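Local coordinates for protein predicted protease of the collagenase family (Methanopyrus kandleri, PDB 5D88) that binds a zinc ion and probably acts as a peptidase of the U32 family, its chain folded into a TIM barrel, at residues L27-H32 / V45-E50; P100-T105 / P123-V128; A159-V164 / S183-T188; R196-F201 / E230-W235. All blocks are in the same frame, centred on the assembly; numbering follows the deposited sequence.

Contact 1 (L27-H32 / V45-E50); sequences LCCSRH and VVPVTE
Val45 O is held twice by the neighbouring chain. Cys28 N donates a hydrogen bond of 2.9 Å to Val45 O, with 157° at the hydrogen and the donor in the carbonyl plane, and the CA-H of Leu27 adds a weaker contact, Leu27 CA lying 3.4 Å from Val45 O. This is the parallel pairing of the first two strands of the TIM barrel, 23-27 and 43-47, successive strands of one beta-alpha-beta unit. Leu27 and Val45 lie side by side on the face that meets Phe246, and their branched, apolar side chains suit this buried place. Cys28 and Val46, both small and apolar, instead pack against Ile69 of helix 63-75.

Pairing stops one step further on. In a regular parallel sheet Cys28 O would receive the next N-H, but that position is Pro47, which has none. Pro47 CD instead sits 3.3 Å from Cys28 O, and Val46 CG2 comes within 3.6 Å of the same Cys28 O, so this buried carbonyl has no hydrogen-bond partner in the model. The chain of 27-32 can then turn off into helix 31-34, capped by Ser30 OG on His33 N. With its CG anti to the backbone N (chi1 179°), Leu27 sends CD1 to 4.2 Å from Pro47 CG, and Cys29 SG approaches Pro47 CG at 4.3 Å.

Contact 2 (P100-T105 / P123-V128); sequences PSLRST and PYLVEV
The ring of Tyr124 carries Val128 CG2, from the next turn of its own helix, on one face, 3.9 Å above the plane and displaced toward the rim. Leu102 CD2 meets the same ring obliquely, 4.1 Å from Tyr124 CE2, while His93 forms an edge-to-face pair with it and Pro224 of the second subunit packs on Tyr124. The contact joins helices 98-113 and 123-132, neighbours on the outside of the TIM barrel. The axes of the two short segments approach to 11.7 Å at a crossing angle of -63°, so side chains must span the gap.

Leu102 does most of the bridging. Its CG is anti to the backbone N (chi1 175°), which carries both methyls forward: Leu102 CD1 rests 3.8 Å from Leu125 CD1 as the two chains cross obliquely, and Leu102 CD2 meets Val128 CG2 tip to tip at 4.0 Å. An alanine here would probably leave Tyr124, Leu125 and Val128 without their shared partner and loosen the packing of the two helices. Arg103, bent at chi2 and chi3, lends its aliphatic part, CD lying 3.9 Å from Val128 CG1, while its NE bonds to Tyr133 OH. No hydrogen bond spans the two segments, so their fit rests on apolar shape.

Contact 3 (A159-V164 / S183-T188); sequences ADVITV and SVELRT
Two adjacent parallel strands, 161-163 and 185-190, meet here as the sixth and seventh staves of the TIM barrel, joined through helix 172-181 in a beta-alpha-beta unit. Four backbone hydrogen bonds stitch them. Glu185 N gives the longest, 3.2 Å to Asp160 O; Ile162 N and Val164 N then donate to Glu185 O and Arg187 O, each nearly along the C=O axis. The bond from Arg187 N to Ile162 O is nearly straight (172°), though the donor stands 34° out of the carbonyl plane of Ile162.

Ile162 and Leu186 share the face toward the helices, where Ile162 packs on Phe154; Ile162 CD1 also crosses Val184 CG2 at 3.8 Å. On the opposite face, Val161 and Thr163 border the long side chain of Arg187, whose guanidinium forms a salt bridge with Glu244, a hydrogen bond with Gln81 and a cation-pi contact with Trp25. Thr163 suits this place because its hydroxyl serves two partners, bonding to Val139 O while accepting from a water. A valine here would remove the hydroxyl, and with it its bond to Val139 O, and would probably disturb the water beside Arg187. The chain of Arg187 bends at chi3, with CD 3.4 Å from Thr163 OG1, and the water completes the bridge, 2.8 Å from Thr163 OG1 and 3.1 Å from Arg187 NH1.

Contact 4 (R196-F201 / E230-W235); sequences RDPVAF and ERVVVW
From its CB, which lies 4.0 Å from both Val232 CB and Val232 CG2, the side chain of Asp197 runs toward segment 230-235 and ties an Asx turn to the approach of a short antiparallel strand pair, 192-193 with 233-234. Asp197 CG is anti to the backbone N (chi1 178°) and lies 3.9 Å from Val232 N. The side chains of Asp197 and Val232 pass each other in opposite directions, and the two carboxylate oxygens divide the work. OD1 turns back to its own segment: Val199 N donates to Asp197 OD1 at 3.1 Å, coming from above the carboxylate plane, which closes the Asx turn just ahead of helix 200-213. OD1 also forms a salt bridge with Arg229, which would be expected to keep the carboxylate ionised. Pro198 fits the middle of that turn, since it has no N-H to satisfy.

OD2 reaches across. Val232 N donates to the anti lone pair of Asp197 OD2, at 2.8 Å and 155° at the hydrogen, and Arg231 CA lies 3.2 Å from the same OD2. Val232 is the centre of an inverse gamma turn, whose own bond, Val233 N to Arg231 O, is weak. The guanidinium of Arg231 turns to Glu203 and Glu226. The second subunit closes over this region, its His153 packing on Pro198. The apolar border is looser, with Pro198 CD 4.4 Å from Val232 CG2.

Overall arrangement
Contacts 1 and 3 belong to the same closed barrel, on opposite sides of the chain's centre with their own centres 21 Å apart, yet they touch across its interior through Val45 CG2 and Arg187 NH1 (4.2 Å). Contact 2 lies among the outer helices and meets contact 3 where Val126 CG1 packs on Ala159 N at 3.7 Å. Contacts 2 and 4 have centres 28 Å apart within a chain, but both reach the second subunit: Val199 of contact 4 packs on Pro123 of that subunit. The zinc is bound by Cys88 and His209. The side chain of Leu125 in contact 2 is about 13 Å from the bound zinc ion. Helix 200-213, which begins in contact 4, carries His209.

Contact 1 (L27-H32 / V45-E50)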
# COMPACT_ATOMS: atom_id res chain seq x y z
N LEU A 27 13.20 6.91 18.00
CA LEU A 27 12.85 5.50 17.97
C LEU A 27 13.63 4.76 19.04
O LEU A 27 14.82 5.00 19.25
CB LEU A 27 13.16 4.93 16.58
CG LEU A 27 12.87 3.44 16.41
CD1 LEU A 27 11.37 3.16 16.32
CD2 LEU A 27 13.59 2.88 15.20
N CYS A 28 12.97 3.83 19.73
CA CYS A 28 13.64 2.99 20.71
C CYS A 28 13.15 1.56 20.53
O CYS A 28 11.97 1.28 20.77
CB CYS A 28 13.37 3.50 22.13
SG CYS A 28 14.15 2.51 23.36
N CYS A 29 14.08 0.67 20.14
CA CYS A 29 13.75 -0.71 19.81
C CYS A 29 14.18 -1.70 20.86
O CYS A 29 13.90 -2.90 20.71
CB CYS A 29 14.37 -1.12 18.48
SG CYS A 29 13.73 -0.22 17.11
N SER A 30 14.87 -1.25 21.90
CA SER A 30 15.36 -2.16 22.93
C SER A 30 15.63 -1.35 24.19
O SER A 30 15.82 -0.13 24.13
CB SER A 30 16.63 -2.89 22.50
OG SER A 30 17.74 -2.02 22.48
N ARG A 31 15.65 -2.05 25.32
CA ARG A 31 16.05 -1.41 26.56
C ARG A 31 17.42 -0.76 26.44
O ARG A 31 17.66 0.32 26.99
CB ARG A 31 16.03 -2.44 27.69
CG ARG A 31 16.59 -1.93 29.00
CD ARG A 31 15.70 -0.86 29.60
NE ARG A 31 16.23 -0.37 30.86
CZ ARG A 31 17.17 0.56 30.96
NH1 ARG A 31 17.71 1.10 29.86
NH2 ARG A 31 17.59 0.95 32.15
N HIS A 32 18.35 -1.40 25.72
CA HIS A 32 19.68 -0.82 25.60
C HIS A 32 19.68 0.43 24.72
O HIS A 32 20.40 1.40 25.01
CB HIS A 32 20.66 -1.85 25.05
CG HIS A 32 22.01 -1.29 24.74
ND1 HIS A 32 22.88 -0.87 25.72
CD2 HIS A 32 22.63 -1.05 23.55
CE1 HIS A 32 23.99 -0.40 25.15
NE2 HIS A 32 23.86 -0.51 23.84
N VAL A 45 9.55 6.71 20.66
CA VAL A 45 8.58 5.96 19.87
C VAL A 45 9.01 4.51 19.94
O VAL A 45 10.13 4.18 19.54
CB VAL A 45 8.53 6.46 18.42
CG1 VAL A 45 7.59 5.62 17.57
CG2 VAL A 45 8.12 7.90 18.39
N VAL A 46 8.15 3.64 20.45
CA VAL A 46 8.49 2.25 20.71
C VAL A 46 7.57 1.35 19.89
O VAL A 46 6.34 1.47 19.98
CB VAL A 46 8.43 1.92 22.21
CG1 VAL A 46 7.07 2.17 22.79
CG2 VAL A 46 8.84 0.49 22.47
N PRO A 47 8.12 0.46 19.07
CA PRO A 47 7.27 -0.46 18.29
C PRO A 47 6.54 -1.42 19.20
O PRO A 47 7.16 -2.08 20.04
CB PRO A 47 8.27 -1.22 17.41
CG PRO A 47 9.50 -0.47 17.48
CD PRO A 47 9.54 0.23 18.80
N VAL A 48 5.23 -1.54 19.00
CA VAL A 48 4.45 -2.55 19.71
C VAL A 48 4.26 -3.69 18.73
O VAL A 48 3.20 -3.86 18.12
CB VAL A 48 3.15 -2.00 20.32
CG1 VAL A 48 3.49 -1.11 21.53
CG2 VAL A 48 2.32 -1.22 19.30
N THR A 49 5.31 -4.48 18.60
CA THR A 49 5.50 -5.41 17.50
C THR A 49 4.30 -6.29 17.24
O THR A 49 3.86 -6.43 16.09
CB THR A 49 6.74 -6.24 17.81
OG1 THR A 49 7.80 -5.32 18.13
CG2 THR A 49 7.11 -7.10 16.64
N GLU A 50 3.81 -6.97 18.27
CA GLU A 50 2.81 -7.99 18.07
C GLU A 50 1.46 -7.42 17.63
O GLU A 50 0.58 -8.19 17.26
CB GLU A 50 2.65 -8.83 19.35
CG GLU A 50 1.96 -8.14 20.50
CD GLU A 50 1.47 -9.11 21.58
OE1 GLU A 50 0.51 -9.87 21.34
OE2 GLU A 50 2.03 -9.11 22.68

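Contact 2 (P100-T105 / P123-V128)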
# COMPACT_ATOMS: atom_id res chain seq x y z
N PRO A 100 -14.03 -5.54 18.54
CA PRO A 100 -13.58 -5.82 19.92
C PRO A 100 -12.08 -6.09 20.02
O PRO A 100 -11.46 -5.66 21.01
CB PRO A 100 -14.40 -7.05 20.31
CG PRO A 100 -15.62 -6.98 19.47
CD PRO A 100 -15.20 -6.36 18.17
N SER A 101 -11.49 -6.79 19.05
CA SER A 101 -10.04 -7.02 19.07
C SER A 101 -9.28 -5.71 19.03
O SER A 101 -8.28 -5.54 19.73
CB SER A 101 -9.59 -7.88 17.89
OG SER A 101 -10.14 -9.17 17.99
N LEU A 102 -9.73 -4.79 18.18
CA LEU A 102 -9.08 -3.49 18.07
C LEU A 102 -9.19 -2.72 19.37
O LEU A 102 -8.21 -2.15 19.85
CB LEU A 102 -9.70 -2.70 16.91
CG LEU A 102 -9.20 -1.28 16.74
CD1 LEU A 102 -7.67 -1.26 16.54
CD2 LEU A 102 -9.91 -0.64 15.57
N ARG A 103 -10.39 -2.68 19.95
CA ARG A 103 -10.55 -1.94 21.20
C ARG A 103 -9.72 -2.57 22.31
O ARG A 103 -9.18 -1.86 23.16
CB ARG A 103 -12.03 -1.88 21.60
CG ARG A 103 -12.92 -1.14 20.62
CD ARG A 103 -12.59 0.34 20.54
NE ARG A 103 -12.59 0.94 21.87
CZ ARG A 103 -13.66 1.49 22.44
NH1 ARG A 103 -14.82 1.57 21.80
NH2 ARG A 103 -13.56 1.98 23.67
N SER A 104 -9.62 -3.90 22.33
CA SER A 104 -8.77 -4.53 23.33
C SER A 104 -7.32 -4.08 23.20
O SER A 104 -6.64 -3.82 24.20
CB SER A 104 -8.84 -6.05 23.21
OG SER A 104 -8.19 -6.60 24.32
N THR A 105 -6.83 -4.00 21.96
CA THR A 105 -5.47 -3.53 21.71
C THR A 105 -5.29 -2.08 22.15
O THR A 105 -4.32 -1.74 22.82
CB THR A 105 -5.14 -3.71 20.22
OG1 THR A 105 -5.13 -5.10 19.91
CG2 THR A 105 -3.76 -3.12 19.85
N PRO A 123 -6.29 4.37 8.27
CA PRO A 123 -7.32 5.40 8.52
C PRO A 123 -8.40 4.97 9.49
O PRO A 123 -8.98 5.80 10.22
CB PRO A 123 -7.91 5.62 7.12
CG PRO A 123 -6.97 5.11 6.17
CD PRO A 123 -6.12 4.09 6.83
N TYR A 124 -8.74 3.69 9.49
CA TYR A 124 -9.77 3.24 10.41
C TYR A 124 -9.29 3.35 11.86
O TYR A 124 -10.07 3.73 12.75
CB TYR A 124 -10.16 1.82 10.05
CG TYR A 124 -11.23 1.18 10.88
CD1 TYR A 124 -12.43 1.83 11.16
CD2 TYR A 124 -11.08 -0.12 11.34
CE1 TYR A 124 -13.42 1.20 11.89
CE2 TYR A 124 -12.06 -0.74 12.09
CZ TYR A 124 -13.22 -0.08 12.35
OH TYR A 124 -14.19 -0.71 13.08
N LEU A 125 -8.02 3.03 12.11
CA LEU A 125 -7.47 3.18 13.45
C LEU A 125 -7.42 4.64 13.87
O LEU A 125 -7.64 4.96 15.04
CB LEU A 125 -6.07 2.59 13.54
CG LEU A 125 -6.01 1.18 14.08
CD1 LEU A 125 -6.83 0.25 13.16
CD2 LEU A 125 -4.56 0.79 14.17
N VAL A 126 -7.06 5.54 12.94
CA VAL A 126 -7.08 6.97 13.24
C VAL A 126 -8.45 7.35 13.77
O VAL A 126 -8.58 8.04 14.79
CB VAL A 126 -6.73 7.79 11.98
CG1 VAL A 126 -6.92 9.28 12.23
CG2 VAL A 126 -5.28 7.52 11.53
N GLU A 127 -9.49 6.92 13.07
CA GLU A 127 -10.84 7.31 13.42
C GLU A 127 -11.25 6.76 14.79
O GLU A 127 -11.82 7.47 15.62
CB GLU A 127 -11.79 6.84 12.32
CG GLU A 127 -13.15 7.46 12.32
CD GLU A 127 -13.92 7.07 11.06
OE1 GLU A 127 -13.88 5.87 10.68
OE2 GLU A 127 -14.53 7.96 10.45
N VAL A 128 -10.97 5.48 15.03
CA VAL A 128 -11.36 4.88 16.31
C VAL A 128 -10.59 5.51 17.45
O VAL A 128 -11.16 5.82 18.51
CB VAL A 128 -11.16 3.35 16.27
CG1 VAL A 128 -11.45 2.74 17.63
CG2 VAL A 128 -12.07 2.69 15.22

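Contact 3 (A159-V164 / S183-T188)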
# COMPACT_ATOMS: atom_id res chain seq x y z
N ALA A 159 -6.65 12.89 13.03
CA ALA A 159 -5.23 12.99 13.33
C ALA A 159 -4.93 14.27 14.10
O ALA A 159 -5.49 15.33 13.81
CB ALA A 159 -4.40 12.95 12.05
N ASP A 160 -4.04 14.16 15.09
CA ASP A 160 -3.47 15.31 15.79
C ASP A 160 -2.15 15.77 15.19
O ASP A 160 -1.82 16.97 15.24
CB ASP A 160 -3.22 14.95 17.26
CG ASP A 160 -4.51 14.62 18.01
OD1 ASP A 160 -5.46 15.43 17.92
OD2 ASP A 160 -4.55 13.58 18.70
N VAL A 161 -1.40 14.83 14.63
CA VAL A 161 -0.07 15.04 14.06
C VAL A 161 -0.01 14.21 12.79
O VAL A 161 -0.45 13.06 12.78
CB VAL A 161 1.04 14.57 15.03
CG1 VAL A 161 2.41 14.77 14.44
CG2 VAL A 161 0.90 15.24 16.36
N ILE A 162 0.55 14.77 11.72
CA ILE A 162 0.76 14.04 10.48
C ILE A 162 2.24 14.04 10.17
O ILE A 162 2.87 15.10 10.10
CB ILE A 162 -0.06 14.63 9.33
CG1 ILE A 162 -1.55 14.42 9.60
CG2 ILE A 162 0.32 13.93 8.03
CD1 ILE A 162 -2.48 15.04 8.59
N THR A 163 2.80 12.85 10.00
CA THR A 163 4.16 12.68 9.52
C THR A 163 4.11 12.66 8.00
O THR A 163 3.40 11.84 7.41
CB THR A 163 4.78 11.37 10.04
OG1 THR A 163 4.54 11.23 11.44
CG2 THR A 163 6.26 11.38 9.83
N VAL A 164 4.80 13.60 7.36
CA VAL A 164 4.77 13.63 5.90
C VAL A 164 5.60 12.47 5.35
O VAL A 164 6.52 11.94 6.00
CB VAL A 164 5.28 14.97 5.35
CG1 VAL A 164 4.44 16.13 5.85
CG2 VAL A 164 6.78 15.15 5.68
N SER A 183 -4.58 22.10 10.00
CA SER A 183 -4.19 22.77 11.23
C SER A 183 -3.42 21.85 12.17
O SER A 183 -3.02 22.30 13.25
CB SER A 183 -5.44 23.31 11.93
OG SER A 183 -5.96 24.39 11.18
N VAL A 184 -3.20 20.59 11.80
CA VAL A 184 -2.48 19.64 12.63
C VAL A 184 -1.01 20.01 12.74
O VAL A 184 -0.50 20.82 11.96
CB VAL A 184 -2.59 18.21 12.08
CG1 VAL A 184 -4.00 17.71 12.10
CG2 VAL A 184 -2.00 18.14 10.65
N GLU A 185 -0.34 19.40 13.71
CA GLU A 185 1.11 19.48 13.76
C GLU A 185 1.69 18.62 12.65
O GLU A 185 1.15 17.57 12.30
CB GLU A 185 1.61 18.97 15.12
CG GLU A 185 1.03 19.70 16.31
CD GLU A 185 1.43 21.14 16.34
OE1 GLU A 185 2.63 21.39 16.52
OE2 GLU A 185 0.55 22.02 16.17
N LEU A 186 2.82 19.06 12.10
CA LEU A 186 3.51 18.27 11.09
C LEU A 186 4.83 17.74 11.63
O LEU A 186 5.63 18.49 12.21
CB LEU A 186 3.75 19.09 9.83
CG LEU A 186 2.49 19.57 9.15
CD1 LEU A 186 2.91 20.36 7.95
CD2 LEU A 186 1.56 18.43 8.75
N ARG A 187 5.06 16.46 11.39
CA ARG A 187 6.25 15.75 11.80
C ARG A 187 7.02 15.30 10.58
O ARG A 187 6.43 14.96 9.54
CB ARG A 187 5.86 14.53 12.64
CG ARG A 187 7.01 13.65 13.12
CD ARG A 187 6.48 12.44 13.91
NE ARG A 187 6.13 12.77 15.28
CZ ARG A 187 5.91 11.88 16.24
NH1 ARG A 187 6.01 10.58 16.00
NH2 ARG A 187 5.59 12.30 17.46
N THR A 188 8.35 15.27 10.72
CA THR A 188 9.24 14.71 9.71
C THR A 188 10.00 13.54 10.31
O THR A 188 10.45 13.60 11.46
CB THR A 188 10.24 15.76 9.21
OG1 THR A 188 11.15 15.15 8.31
CG2 THR A 188 11.01 16.40 10.35
O HOH W 1 5.89 9.48 13.15

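Contact 4 (R196-F201 / E230-W235)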
# COMPACT_ATOMS: atom_id res chain seq x y z
N ARG A 196 8.15 6.87 -2.59
CA ARG A 196 8.70 6.90 -3.94
C ARG A 196 9.59 5.69 -4.23
O ARG A 196 9.86 5.41 -5.40
CB ARG A 196 9.49 8.19 -4.15
CG ARG A 196 8.58 9.39 -4.24
CD ARG A 196 9.29 10.65 -4.52
NE ARG A 196 8.33 11.75 -4.49
CZ ARG A 196 8.63 13.04 -4.65
NH1 ARG A 196 9.89 13.43 -4.85
NH2 ARG A 196 7.66 13.95 -4.60
N ASP A 197 10.06 5.00 -3.19
CA ASP A 197 10.80 3.76 -3.35
C ASP A 197 9.93 2.76 -4.12
O ASP A 197 8.77 2.56 -3.77
CB ASP A 197 11.19 3.22 -1.96
CG ASP A 197 11.92 1.89 -2.00
OD1 ASP A 197 11.28 0.86 -2.24
OD2 ASP A 197 13.14 1.88 -1.72
N PRO A 198 10.47 2.09 -5.12
CA PRO A 198 9.60 1.28 -5.99
C PRO A 198 8.83 0.15 -5.30
O PRO A 198 7.73 -0.20 -5.75
CB PRO A 198 10.57 0.73 -7.03
CG PRO A 198 11.94 0.76 -6.33
CD PRO A 198 11.89 2.05 -5.55
N VAL A 199 9.35 -0.46 -4.23
CA VAL A 199 8.71 -1.64 -3.66
C VAL A 199 8.37 -1.47 -2.18
O VAL A 199 7.84 -2.40 -1.57
CB VAL A 199 9.55 -2.91 -3.89
CG1 VAL A 199 9.97 -3.02 -5.35
CG2 VAL A 199 10.72 -2.94 -3.03
N ALA A 200 8.60 -0.28 -1.60
CA ALA A 200 8.40 -0.12 -0.16
C ALA A 200 6.97 -0.46 0.27
O ALA A 200 6.78 -1.06 1.32
CB ALA A 200 8.76 1.31 0.26
N PHE A 201 5.98 -0.03 -0.51
CA PHE A 201 4.56 -0.34 -0.27
C PHE A 201 4.37 -1.82 0.04
O PHE A 201 3.75 -2.20 1.05
CB PHE A 201 3.87 0.16 -1.56
CG PHE A 201 2.48 -0.28 -1.83
CD1 PHE A 201 1.57 -0.60 -0.87
CD2 PHE A 201 2.03 -0.17 -3.16
CE1 PHE A 201 0.24 -0.94 -1.24
CE2 PHE A 201 0.77 -0.48 -3.53
CZ PHE A 201 -0.15 -0.87 -2.57
N GLU A 230 18.19 -0.87 -3.85
CA GLU A 230 18.72 -0.02 -2.79
C GLU A 230 17.58 0.86 -2.29
O GLU A 230 17.04 1.66 -3.05
CB GLU A 230 19.88 0.84 -3.30
CG GLU A 230 20.59 1.71 -2.25
CD GLU A 230 21.37 0.89 -1.20
OE1 GLU A 230 21.69 -0.29 -1.46
OE2 GLU A 230 21.68 1.44 -0.12
N ARG A 231 17.20 0.67 -1.04
CA ARG A 231 16.05 1.38 -0.51
C ARG A 231 16.26 2.90 -0.56
O ARG A 231 17.36 3.40 -0.31
CB ARG A 231 15.77 0.92 0.92
CG ARG A 231 15.25 -0.52 0.98
CD ARG A 231 14.63 -0.87 2.33
NE ARG A 231 14.31 -2.29 2.39
CZ ARG A 231 15.22 -3.22 2.61
NH1 ARG A 231 16.47 -2.85 2.82
NH2 ARG A 231 14.90 -4.50 2.61
N VAL A 232 15.19 3.63 -0.86
CA VAL A 232 15.29 5.09 -1.00
C VAL A 232 15.05 5.68 0.39
O VAL A 232 13.92 6.06 0.75
CB VAL A 232 14.33 5.64 -2.05
CG1 VAL A 232 14.56 7.15 -2.27
CG2 VAL A 232 14.51 4.87 -3.39
N VAL A 233 16.14 5.78 1.17
CA VAL A 233 16.09 6.37 2.50
C VAL A 233 16.37 7.86 2.38
O VAL A 233 17.24 8.29 1.61
CB VAL A 233 17.12 5.72 3.46
CG1 VAL A 233 16.99 6.30 4.85
CG2 VAL A 233 16.98 4.20 3.50
N VAL A 234 15.63 8.67 3.13
CA VAL A 234 15.81 10.11 3.13
C VAL A 234 16.50 10.51 4.43
O VAL A 234 15.94 10.30 5.51
CB VAL A 234 14.48 10.86 2.95
CG1 VAL A 234 14.73 12.35 2.87
CG2 VAL A 234 13.78 10.37 1.69
N TRP A 235 17.70 11.07 4.30
CA TRP A 235 18.54 11.47 5.43
C TRP A 235 18.54 12.96 5.66
O TRP A 235 18.77 13.41 6.79
CB TRP A 235 19.98 11.00 5.22
CG TRP A 235 20.10 9.52 5.14
CD1 TRP A 235 20.36 8.76 4.02
CD2 TRP A 235 19.94 8.59 6.22
NE1 TRP A 235 20.36 7.43 4.35
CE2 TRP A 235 20.11 7.30 5.69
CE3 TRP A 235 19.67 8.73 7.59
CZ2 TRP A 235 20.02 6.14 6.48
CZ3 TRP A 235 19.60 7.59 8.37
CH2 TRP A 235 19.77 6.31 7.81